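Local coordinates for ABC-type transport system, sugar-family extracellular solute-binding protein (Peptoclostridium difficile 630, PDB 6HNI) that binds tyrosine as the extracellular substrate-binding lipoprotein of an ABC transporter, probably handing it on for import, and has adhesive properties, at residues A250-G255 and I291-D296; D210-P215 and I236-A241; D86-I91 and N101-I106. The protein carries 1 engineered substitution. One frame throughout, in Å; residues are numbered along the deposited sequence.

Interaction 1: residues A250-G255 and I291-D296; sequences ALACQG and IIVNED
Strands 252-255 and 291-294 run antiparallel, at 161° and 4.7 Å between their axes, with Cys253 and Ile292 as a hydrogen-bonded pair between two non-hydrogen-bonded ones, Ala252 with Val293 and Gln254 with Ile291. Cys253 N donates to Ile292 O over 2.9 Å, nearly along the C=O axis, and Ile292 N returns the bond to Cys253 O. The straightest bond, 166° at the hydrogen, runs from Asn294 N to Leu251 O, where the donor stands above the carbonyl plane. Side chains alternate between the two faces. On one, CG2 of Val293, beside its own backbone N, reaches the methyl of Ala252 (CB to CG2 3.8 Å); farther along, the aliphatic part of the extended Gln254 crosses Ile291 obliquely, CG lying 3.8 Å from CG1. Phe151 of helix 148-151 packs on this face against Leu251, Ala252 and Val293. On the other, Cys253 SG takes the crowded position between backbone N and carbonyl carbon (chi1 74°), which sets it 4.1 Å from Ile292 CB, against helix 243-247. Asn294 ends the pairing: its CB abuts Ala250 O at 3.3 Å, and with CG anti to the backbone N its amide serves as N-cap of helix 295-300. OD1 accepts a weak bond from Asp296 N, 2.9 Å away, and a hydrogen bond from Ile297 N, while ND2 donates to Val246 O and Thr316 OG1. One buried amide thus takes up two N-H groups of the helix's first turn and ties it to two neighbouring parts of the chain, whereas the rest of the contact relies on backbone bonds and apolar side-chain packing.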
loop_
_atom_site.group_PDB
_atom_site.type_symbol
_atom_site.label_atom_id
_atom_site.label_comp_id
_atom_site.label_asym_id
_atom_site.label_seq_id
_atom_site.Cartn_x
_atom_site.Cartn_y
_atom_site.Cartn_z
ATOM N N ALA A 250 4.082 -5.784 -13.010
ATOM C CA ALA A 250 5.029 -4.676 -13.136
ATOM C C ALA A 250 6.455 -5.243 -13.309
ATOM O O ALA A 250 6.742 -6.376 -12.940
ATOM C CB ALA A 250 4.964 -3.748 -11.917
ATOM N N LEU A 251 7.383 -4.408 -13.777
ATOM C CA LEU A 251 8.742 -4.867 -13.969
ATOM C C LEU A 251 9.548 -4.979 -12.678
ATOM O O LEU A 251 10.217 -5.997 -12.458
ATOM C CB LEU A 251 9.515 -3.966 -14.930
ATOM C CG LEU A 251 10.985 -4.247 -15.150
ATOM C CD1 LEU A 251 11.170 -5.631 -15.722
ATOM C CD2 LEU A 251 11.619 -3.187 -16.053
ATOM N N ALA A 252 9.525 -3.923 -11.872
ATOM C CA ALA A 252 10.446 -3.860 -10.727
ATOM C C ALA A 252 9.996 -2.909 -9.661
ATOM O O ALA A 252 9.188 -2.004 -9.907
ATOM C CB ALA A 252 11.830 -3.467 -11.178
ATOM N N CYS A 253 10.534 -3.118 -8.448
ATOM C CA CYS A 253 10.328 -2.227 -7.317
ATOM C C CYS A 253 11.535 -2.262 -6.389
ATOM O O CYS A 253 12.362 -3.176 -6.474
ATOM C CB CYS A 253 9.082 -2.647 -6.550
ATOM S SG CYS A 253 9.328 -4.158 -5.581
ATOM N N GLN A 254 11.610 -1.262 -5.510
ATOM C CA GLN A 254 12.554 -1.263 -4.412
ATOM C C GLN A 254 11.709 -0.791 -3.219
ATOM O O GLN A 254 11.582 0.411 -2.938
ATOM C CB GLN A 254 13.743 -0.327 -4.664
ATOM C CG GLN A 254 14.762 -0.361 -3.543
ATOM C CD GLN A 254 16.012 0.415 -3.862
ATOM O OE1 GLN A 254 16.016 1.361 -4.725
ATOM N NE2 GLN A 254 17.056 0.042 -3.236
ATOM N N GLY A 255 11.075 -1.770 -2.569
ATOM C CA GLY A 255 10.034 -1.495 -1.600
ATOM C C GLY A 255 10.114 -2.280 -0.306
ATOM O O GLY A 255 10.979 -3.122 -0.165
ATOM N N ILE A 291 15.052 -4.907 -3.626
ATOM C CA ILE A 291 14.760 -4.812 -5.059
ATOM C C ILE A 291 14.245 -6.166 -5.549
ATOM O O ILE A 291 14.901 -7.213 -5.367
ATOM C CB ILE A 291 15.989 -4.387 -5.896
ATOM C CG1 ILE A 291 16.557 -3.060 -5.434
ATOM C CG2 ILE A 291 15.642 -4.305 -7.420
ATOM C CD1 ILE A 291 17.910 -2.728 -6.009
ATOM N N ILE A 292 13.040 -6.146 -6.138
ATOM C CA ILE A 292 12.388 -7.336 -6.660
ATOM C C ILE A 292 11.956 -6.997 -8.111
ATOM O O ILE A 292 11.396 -5.924 -8.400
ATOM C CB ILE A 292 11.183 -7.775 -5.777
ATOM C CG1 ILE A 292 11.696 -8.215 -4.379
ATOM C CG2 ILE A 292 10.399 -8.889 -6.454
ATOM C CD1 ILE A 292 10.599 -8.560 -3.382
ATOM N N VAL A 293 12.265 -7.941 -9.000
ATOM C CA VAL A 293 12.048 -7.805 -10.425
ATOM C C VAL A 293 11.262 -9.032 -10.907
ATOM O O VAL A 293 11.503 -10.146 -10.482
ATOM C CB VAL A 293 13.388 -7.716 -11.163
ATOM C CG1 VAL A 293 13.204 -7.824 -12.681
ATOM C CG2 VAL A 293 14.109 -6.441 -10.790
ATOM N N ASN A 294 10.322 -8.807 -11.818
ATOM C CA ASN A 294 9.551 -9.853 -12.408
ATOM C C ASN A 294 10.354 -10.296 -13.597
ATOM O O ASN A 294 10.431 -9.589 -14.623
ATOM C CB ASN A 294 8.127 -9.375 -12.745
ATOM C CG ASN A 294 7.257 -10.475 -13.351
ATOM O OD1 ASN A 294 7.703 -11.214 -14.219
ATOM N ND2 ASN A 294 6.010 -10.590 -12.880
ATOM N N GLU A 295 10.945 -11.492 -13.522
ATOM C CA GLU A 295 11.813 -11.984 -14.604
ATOM C C GLU A 295 11.059 -12.270 -15.902
ATOM O O GLU A 295 11.657 -12.285 -16.963
ATOM C CB GLU A 295 12.626 -13.226 -14.176
ATOM C CG GLU A 295 11.846 -14.509 -13.916
ATOM C CD GLU A 295 12.769 -15.718 -13.690
ATOM O OE1 GLU A 295 12.820 -16.620 -14.550
ATOM O OE2 GLU A 295 13.461 -15.778 -12.655
ATOM N N ASP A 296 9.747 -12.545 -15.814
ATOM C CA ASP A 296 8.937 -12.828 -17.011
ATOM C C ASP A 296 8.740 -11.535 -17.795
ATOM O O ASP A 296 8.845 -11.501 -19.021
ATOM C CB ASP A 296 7.542 -13.367 -16.647
ATOM C CG ASP A 296 7.581 -14.735 -16.000
ATOM O OD1 ASP A 296 8.367 -15.558 -16.512
ATOM O OD2 ASP A 296 6.829 -14.982 -15.008
#

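Interaction 2: residues D210-P215 and I236-A241; sequences DVLYVP and IPVIAA
Val214 CB, on strand 211-214, lies 4.2 Å from Ala240 CB of the neighbouring strand 238-240 and also borders the carbonyl oxygen of Ile239. From there CG2 turns anti to the carbonyl carbon and crosses obliquely onto Val238, its tip 3.6 Å from Val238 CG1, so that this valine spans two residues of the partner strand on one face of the sheet. Leu212 shares that face. It lies alongside Val238 and points the same way, its CG anti to the backbone N (chi1 -170°), with CB near Val238 CG2 and CD2 meeting Val238 CG1 at 4.0 Å; helices 198-205 and 224-233 pack on Leu212, the latter also on Val238. The strands are parallel, 20° apart, and belong to the second of the two alpha/beta lobes of this periplasmic-binding-protein fold, where 238-240 follows 211-214 in the parallel sheet and 157-163 flanks 211-214 on its other side. Four backbone bonds join them in alternation: Leu212 N to Pro237 O, Ile239 N to Leu212 O, Val214 N to Ile239 O and Ala241 N to Val214 O. That to Pro237 O is the straightest, 170° at the hydrogen, whereas Val214 N lies in the plane of the Ile239 carbonyl. The opposite face carries Val211, Tyr213 and Ile239. Val211 CG2 presses to 3.2 Å from Pro237 O and also touches Ile239 CG1. Tyr213 has CG anti to the backbone N; its ring passes obliquely by the Ile239 carbonyl, CD1 3.7 Å from Ile239 O, and its OH ends 3.7 Å from Ala241 CB. At the C-terminal end of the strand, the side chain of Val214 comes within about 6 Å of the bound tyrosine.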
loop_
_atom_site.group_PDB
_atom_site.type_symbol
_atom_site.label_atom_id
_atom_site.label_comp_id
_atom_site.label_asym_id
_atom_site.label_seq_id
_atom_site.Cartn_x
_atom_site.Cartn_y
_atom_site.Cartn_z
ATOM N N ASP A 210 7.971 7.300 -21.205
ATOM C CA ASP A 210 9.055 6.367 -21.352
ATOM C C ASP A 210 8.946 5.232 -20.300
ATOM O O ASP A 210 9.462 4.124 -20.521
ATOM C CB ASP A 210 10.385 7.099 -21.179
ATOM C CG ASP A 210 10.607 8.233 -22.208
ATOM O OD1 ASP A 210 10.263 8.020 -23.398
ATOM O OD2 ASP A 210 11.150 9.317 -21.831
ATOM N N VAL A 211 8.342 5.558 -19.148
ATOM C CA VAL A 211 8.217 4.626 -18.010
ATOM C C VAL A 211 6.955 5.021 -17.246
ATOM O O VAL A 211 6.574 6.189 -17.228
ATOM C CB VAL A 211 9.489 4.720 -17.131
ATOM C CG1 VAL A 211 9.554 6.061 -16.401
ATOM C CG2 VAL A 211 9.557 3.576 -16.097
ATOM N N LEU A 212 6.309 4.016 -16.648
ATOM C CA LEU A 212 5.148 4.214 -15.759
ATOM C C LEU A 212 5.595 3.987 -14.318
ATOM O O LEU A 212 6.296 2.990 -14.072
ATOM C CB LEU A 212 4.070 3.257 -16.057
ATOM C CG LEU A 212 2.747 3.537 -15.372
ATOM C CD1 LEU A 212 2.002 4.738 -15.892
ATOM C CD2 LEU A 212 1.858 2.312 -15.446
ATOM N N TYR A 213 5.239 4.919 -13.462
ATOM C CA TYR A 213 5.435 4.714 -11.986
ATOM C C TYR A 213 4.085 4.397 -11.362
ATOM O O TYR A 213 3.106 5.117 -11.573
ATOM C CB TYR A 213 6.033 5.960 -11.381
ATOM C CG TYR A 213 6.306 5.824 -9.875
ATOM C CD1 TYR A 213 7.411 5.143 -9.417
ATOM C CD2 TYR A 213 5.445 6.351 -8.916
ATOM C CE1 TYR A 213 7.620 4.988 -8.032
ATOM C CE2 TYR A 213 5.694 6.207 -7.559
ATOM C CZ TYR A 213 6.807 5.564 -7.180
ATOM O OH TYR A 213 7.016 5.406 -5.779
ATOM N N VAL A 214 4.041 3.327 -10.559
ATOM C CA VAL A 214 2.816 2.942 -9.863
ATOM C C VAL A 214 2.977 3.245 -8.374
ATOM O O VAL A 214 3.697 2.504 -7.656
ATOM C CB VAL A 214 2.453 1.496 -10.148
ATOM C CG1 VAL A 214 1.198 1.073 -9.380
ATOM C CG2 VAL A 214 2.273 1.260 -11.656
ATOM N N PRO A 215 2.329 4.284 -7.891
ATOM C CA PRO A 215 2.343 4.551 -6.439
ATOM C C PRO A 215 1.537 3.474 -5.714
ATOM O O PRO A 215 0.975 2.573 -6.294
ATOM C CB PRO A 215 1.659 5.919 -6.311
ATOM C CG PRO A 215 1.086 6.228 -7.622
ATOM C CD PRO A 215 1.344 5.146 -8.594
ATOM N N ILE A 236 6.686 -0.536 -22.498
ATOM C CA ILE A 236 6.820 0.483 -21.441
ATOM C C ILE A 236 7.187 -0.227 -20.137
ATOM O O ILE A 236 6.377 -1.023 -19.649
ATOM C CB ILE A 236 5.505 1.291 -21.231
ATOM C CG1 ILE A 236 5.044 1.994 -22.538
ATOM C CG2 ILE A 236 5.664 2.365 -20.144
ATOM C CD1 ILE A 236 3.664 2.626 -22.424
ATOM N N PRO A 237 8.395 0.066 -19.582
ATOM C CA PRO A 237 8.723 -0.470 -18.221
ATOM C C PRO A 237 7.826 0.173 -17.185
ATOM O O PRO A 237 7.565 1.383 -17.201
ATOM C CB PRO A 237 10.183 -0.079 -18.023
ATOM C CG PRO A 237 10.669 0.496 -19.321
ATOM C CD PRO A 237 9.500 0.864 -20.158
ATOM N N VAL A 238 7.354 -0.662 -16.272
ATOM C CA VAL A 238 6.557 -0.204 -15.138
ATOM C C VAL A 238 7.317 -0.446 -13.788
ATOM O O VAL A 238 7.653 -1.584 -13.487
ATOM C CB VAL A 238 5.223 -0.962 -15.097
ATOM C CG1 VAL A 238 4.385 -0.465 -13.967
ATOM C CG2 VAL A 238 4.464 -0.794 -16.423
ATOM N N ILE A 239 7.604 0.646 -13.130
ATOM C CA ILE A 239 8.230 0.602 -11.780
ATOM C C ILE A 239 7.105 0.831 -10.814
ATOM O O ILE A 239 6.430 1.842 -10.815
ATOM C CB ILE A 239 9.293 1.698 -11.644
ATOM C CG1 ILE A 239 10.417 1.536 -12.666
ATOM C CG2 ILE A 239 9.830 1.720 -10.228
ATOM C CD1 ILE A 239 11.049 0.192 -12.755
ATOM N N ALA A 240 6.983 -0.105 -9.848
ATOM C CA ALA A 240 5.991 0.057 -8.783
ATOM C C ALA A 240 6.668 0.404 -7.473
ATOM O O ALA A 240 7.853 0.071 -7.265
ATOM C CB ALA A 240 5.188 -1.215 -8.601
ATOM N N ALA A 241 5.904 1.003 -6.582
ATOM C CA ALA A 241 6.399 1.365 -5.236
ATOM C C ALA A 241 6.673 0.169 -4.330
ATOM O O ALA A 241 7.486 0.316 -3.422
ATOM C CB ALA A 241 5.422 2.292 -4.572
#

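Interaction 3: residues D86-I91 and N101-I106; sequences DLIFAI and NATKDI
A single threonine hydroxyl holds the turn that brings Ile106 against strand 87-91. Thr103 OG1, anti to its own backbone N (chi1 -177°), accepts from Asp105 N and Ile106 N, each at 3.2 Å, forming an ST turn and an ST motif at once; the bond from Ile106 N is almost perfectly straight at 177°. The same torsion leaves CG2 in the crowded place between N and carbonyl carbon, and this methyl faces the strand. Ile88 points toward it, and the two side chains meet tip to tip, CD1 of Ile88 lying 4.0 Å from Thr103 CG2. Ile106 crosses Ile88 at about a right angle: its CG2, anti to the backbone N, sits 3.9 Å from Ile88 CD1 and is scarcely farther from CG1. Ile106 CG2 also rests 4.0 Å from Leu87 N, so one methyl touches both side chain and main chain. Contact between the segments is therefore purely van der Waals, while the Thr103 hydroxyl is bonded within the turn and the carbonyls of Thr103 and Ile106 accept from Asn131 ND2. Phe80 and Ala81 of helix 70-82 extend the apolar cluster. Helix 93-102 ends just before Thr103, and the chain then re-enters the sheet as strand 108-113 beside 87-91, the return leg of a beta-alpha-beta crossover in the five-stranded parallel sheet of the first lobe.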
loop_
_atom_site.group_PDB
_atom_site.type_symbol
_atom_site.label_atom_id
_atom_site.label_comp_id
_atom_site.label_asym_id
_atom_site.label_seq_id
_atom_site.Cartn_x
_atom_site.Cartn_y
_atom_site.Cartn_z
ATOM N N ASP A 86 -13.182 -4.538 20.923
ATOM C CA ASP A 86 -12.110 -4.025 21.766
ATOM C C ASP A 86 -10.983 -3.314 21.016
ATOM O O ASP A 86 -10.311 -2.448 21.550
ATOM C CB ASP A 86 -11.542 -5.198 22.583
ATOM C CG ASP A 86 -12.568 -5.814 23.532
ATOM O OD1 ASP A 86 -12.896 -5.083 24.466
ATOM O OD2 ASP A 86 -13.053 -6.961 23.257
ATOM N N LEU A 87 -10.837 -3.678 19.737
ATOM C CA LEU A 87 -9.770 -3.152 18.885
ATOM C C LEU A 87 -10.230 -3.345 17.446
ATOM O O LEU A 87 -10.774 -4.366 17.086
ATOM C CB LEU A 87 -8.475 -3.946 19.113
ATOM C CG LEU A 87 -7.315 -3.699 18.134
ATOM C CD1 LEU A 87 -6.789 -2.324 18.340
ATOM C CD2 LEU A 87 -6.197 -4.719 18.377
ATOM N N ILE A 88 -9.923 -2.321 16.635
ATOM C CA ILE A 88 -10.103 -2.403 15.160
ATOM C C ILE A 88 -8.757 -2.299 14.461
ATOM O O ILE A 88 -7.978 -1.426 14.804
ATOM C CB ILE A 88 -11.017 -1.273 14.704
ATOM C CG1 ILE A 88 -12.425 -1.471 15.240
ATOM C CG2 ILE A 88 -11.071 -1.228 13.143
ATOM C CD1 ILE A 88 -13.318 -0.253 15.118
ATOM N N PHE A 89 -8.473 -3.267 13.624
ATOM C CA PHE A 89 -7.271 -3.241 12.791
ATOM C C PHE A 89 -7.752 -2.902 11.352
ATOM O O PHE A 89 -8.518 -3.642 10.764
ATOM C CB PHE A 89 -6.613 -4.619 12.825
ATOM C CG PHE A 89 -5.428 -4.813 11.902
ATOM C CD1 PHE A 89 -4.460 -3.824 11.718
ATOM C CD2 PHE A 89 -5.269 -6.013 11.260
ATOM C CE1 PHE A 89 -3.392 -4.054 10.815
ATOM C CE2 PHE A 89 -4.205 -6.247 10.401
ATOM C CZ PHE A 89 -3.266 -5.251 10.223
ATOM N N ALA A 90 -7.240 -1.758 10.896
ATOM C CA ALA A 90 -7.680 -1.209 9.550
ATOM C C ALA A 90 -6.493 -1.239 8.587
ATOM O O ALA A 90 -5.413 -0.693 8.854
ATOM C CB ALA A 90 -8.239 0.210 9.720
ATOM N N ILE A 91 -6.757 -1.836 7.408
ATOM C CA ILE A 91 -5.740 -2.086 6.432
ATOM C C ILE A 91 -6.116 -1.249 5.200
ATOM O O ILE A 91 -7.081 -1.588 4.523
ATOM C CB ILE A 91 -5.654 -3.580 6.059
ATOM C CG1 ILE A 91 -5.372 -4.451 7.321
ATOM C CG2 ILE A 91 -4.636 -3.836 4.973
ATOM C CD1 ILE A 91 -5.548 -5.904 6.992
ATOM N N ASN A 101 -14.022 7.521 11.146
ATOM C CA ASN A 101 -15.298 8.144 11.096
ATOM C C ASN A 101 -16.325 7.442 11.970
ATOM O O ASN A 101 -17.177 8.092 12.545
ATOM C CB ASN A 101 -15.811 8.191 9.630
ATOM C CG ASN A 101 -15.027 9.148 8.746
ATOM O OD1 ASN A 101 -14.282 10.009 9.206
ATOM N ND2 ASN A 101 -15.247 9.007 7.451
ATOM N N ALA A 102 -16.267 6.122 12.004
ATOM C CA ALA A 102 -17.243 5.312 12.741
ATOM C C ALA A 102 -17.118 5.417 14.266
ATOM O O ALA A 102 -18.122 5.331 14.941
ATOM C CB ALA A 102 -17.163 3.866 12.341
ATOM N N THR A 103 -15.893 5.583 14.756
ATOM C CA THR A 103 -15.649 5.600 16.215
ATOM C C THR A 103 -14.417 6.433 16.592
ATOM O O THR A 103 -13.367 6.309 15.982
ATOM C CB THR A 103 -15.501 4.148 16.752
ATOM O OG1 THR A 103 -15.324 4.189 18.192
ATOM C CG2 THR A 103 -14.375 3.415 16.166
ATOM N N LYS A 104 -14.569 7.228 17.654
ATOM C CA LYS A 104 -13.437 7.973 18.226
ATOM C C LYS A 104 -13.053 7.384 19.572
ATOM O O LYS A 104 -12.156 7.902 20.221
ATOM C CB LYS A 104 -13.726 9.461 18.399
ATOM C CG LYS A 104 -14.092 10.223 17.130
ATOM C CD LYS A 104 -12.953 10.353 16.147
ATOM C CE LYS A 104 -13.377 11.222 14.948
ATOM N NZ LYS A 104 -14.493 10.513 14.254
ATOM N N ASP A 105 -13.682 6.273 19.943
ATOM C CA ASP A 105 -13.455 5.639 21.287
ATOM C C ASP A 105 -12.713 4.306 21.256
ATOM O O ASP A 105 -11.875 4.048 22.117
ATOM C CB ASP A 105 -14.775 5.448 22.024
ATOM C CG ASP A 105 -15.540 6.750 22.175
ATOM O OD1 ASP A 105 -14.910 7.782 22.533
ATOM O OD2 ASP A 105 -16.761 6.775 21.912
ATOM N N ILE A 106 -13.051 3.433 20.323
ATOM C CA ILE A 106 -12.401 2.141 20.196
ATOM C C ILE A 106 -11.012 2.373 19.604
ATOM O O ILE A 106 -10.868 3.069 18.574
ATOM C CB ILE A 106 -13.219 1.197 19.301
ATOM C CG1 ILE A 106 -14.629 0.966 19.854
ATOM C CG2 ILE A 106 -12.491 -0.123 18.977
ATOM C CD1 ILE A 106 -15.525 0.165 18.945
#

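Interactions 1 and 2 lie in one lobe, their centres 10 Å apart, and are stitched together: Leu251 N is 2.9 Å from Val238 O, and Ala252 O meets Ala240 N at the same distance, both probable hydrogen bonds. Strand 238-240 thus faces 211-214 along one side and 252-255 along the other. Interaction 3 sits in the other lobe, about 34 Å from either centre and across the middle of the chain. All three are largely buried, but the first two rest on main-chain pairing, antiparallel in interaction 1 and parallel in interaction 2, whereas interaction 3 joins a strand to a solvent-bordered turn by apolar packing, with no main-chain pairing between its two segments.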